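Local coordinates for protein transcription termination factor NusA (Planctomyces limnophilus, PDB 4MTN) that probably takes part in both transcription termination and antitermination, binding the core RNA polymerase and the nascent RNA, at residues E381-S384 and E385-K389. Sequence-based numbering, arbitrary orientation.
Sequences ERES and ERIEK
Glu383 and Ile387 meet one turn apart with different first torsions: CG of Glu383 stands anti to its own nitrogen (chi1 -166°), while CG1 of Ile387 lies beside the backbone N (chi1 -76°). Together with the bend of the Glu383 chain at chi2, this brings the carboxylate over to the isoleucine. The two side chains cross at a slant, carboxylate oxygen OE2 of Glu383 coming to 3.9 Å from CG1 of Ile387. This is i to i+4 packing along a regular alpha helix, the long helix 370-399, whose 381-384 part belongs to the helix-hairpin-helix region of the protein. Both residues also touch Phe351 of helix 351-355, so the pair sits where the two helices pack.

Four backbone bonds in succession carry the turn. The shortest joins Arg386 N to Arg382 O at 2.8 Å. At the end of the series Glu388 N reaches Ser384 O at 3.1 Å.

Ser384 is the buried residue here. Its OG hydrogen-bonds to OE2 of Glu352 in helix 351-355, and the side chain of Glu388 touches the same glutamate. Between OG of Ser384 and OE2 of Glu388 the gap is 3.9 Å.

Opposite charges come near each other without contact, OE2 of Glu383 staying 4.8 Å from NH1 of Arg386. That guanidinium instead forms a salt bridge with Glu390 on the same helix. Besides meeting the carboxylate, CG1 of Ile387 also lies 3.2 Å from the backbone oxygen O of Glu383.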
# COMPACT_ATOMS: atom_id res chain seq x y z
N GLU A 381 30.95 8.42 1.13
CA GLU A 381 30.21 8.12 2.34
C GLU A 381 30.74 8.93 3.52
O GLU A 381 29.96 9.52 4.27
CB GLU A 381 30.27 6.62 2.66
CG GLU A 381 29.47 5.75 1.70
CD GLU A 381 29.62 4.27 2.00
OE1 GLU A 381 30.46 3.91 2.85
OE2 GLU A 381 28.90 3.46 1.38
N ARG A 382 32.06 8.94 3.67
CA ARG A 382 32.70 9.70 4.74
C ARG A 382 32.46 11.19 4.59
O ARG A 382 32.10 11.87 5.56
CB ARG A 382 34.21 9.42 4.76
CG ARG A 382 34.61 8.13 5.45
CD ARG A 382 36.12 7.96 5.44
NE ARG A 382 36.81 9.12 6.02
CZ ARG A 382 37.07 9.26 7.31
NH1 ARG A 382 36.70 8.32 8.18
NH2 ARG A 382 37.70 10.34 7.75
N GLU A 383 32.66 11.71 3.39
CA GLU A 383 32.55 13.14 3.14
C GLU A 383 31.11 13.62 3.29
O GLU A 383 30.87 14.71 3.80
CB GLU A 383 33.09 13.49 1.75
CG GLU A 383 33.31 14.97 1.54
CD GLU A 383 34.23 15.58 2.59
OE1 GLU A 383 35.19 14.91 3.01
OE2 GLU A 383 33.98 16.74 2.99
N SER A 384 30.16 12.81 2.84
CA SER A 384 28.75 13.12 3.03
C SER A 384 28.41 13.15 4.51
O SER A 384 27.66 14.01 4.97
CB SER A 384 27.87 12.10 2.31
OG SER A 384 26.55 12.13 2.82
N GLU A 385 28.98 12.21 5.25
CA GLU A 385 28.75 12.12 6.69
C GLU A 385 29.37 13.30 7.43
O GLU A 385 28.78 13.82 8.38
CB GLU A 385 29.31 10.80 7.23
CG GLU A 385 28.99 10.53 8.69
CD GLU A 385 29.44 9.16 9.14
OE1 GLU A 385 29.91 8.38 8.28
OE2 GLU A 385 29.33 8.86 10.34
N ARG A 386 30.56 13.72 7.00
CA ARG A 386 31.25 14.83 7.64
C ARG A 386 30.56 16.16 7.34
O ARG A 386 30.50 17.04 8.20
CB ARG A 386 32.71 14.89 7.19
CG ARG A 386 33.53 15.92 7.96
CD ARG A 386 34.89 16.15 7.33
NE ARG A 386 35.70 17.09 8.10
CZ ARG A 386 35.61 18.41 7.99
NH1 ARG A 386 34.76 18.96 7.14
NH2 ARG A 386 36.38 19.19 8.74
N ILE A 387 30.06 16.30 6.12
CA ILE A 387 29.34 17.50 5.72
C ILE A 387 28.07 17.66 6.55
O ILE A 387 27.74 18.76 6.99
CB ILE A 387 29.00 17.47 4.22
CG1 ILE A 387 30.24 17.77 3.38
CG2 ILE A 387 27.91 18.48 3.89
CD1 ILE A 387 30.03 17.62 1.89
N GLU A 388 27.37 16.55 6.77
CA GLU A 388 26.14 16.58 7.56
C GLU A 388 26.39 17.00 9.00
O GLU A 388 25.67 17.83 9.55
CB GLU A 388 25.45 15.21 7.53
CG GLU A 388 24.80 14.87 6.19
CD GLU A 388 23.91 13.65 6.27
OE1 GLU A 388 23.52 13.27 7.40
OE2 GLU A 388 23.59 13.08 5.21
N LYS A 389 27.42 16.43 9.62
CA LYS A 389 27.73 16.75 11.01
C LYS A 389 28.34 18.15 11.13
O LYS A 389 28.26 18.78 12.18
CB LYS A 389 28.67 15.70 11.62
CG LYS A 389 30.10 15.73 11.08
CD LYS A 389 30.96 14.68 11.77
CE LYS A 389 32.40 14.71 11.27
NZ LYS A 389 33.07 16.00 11.57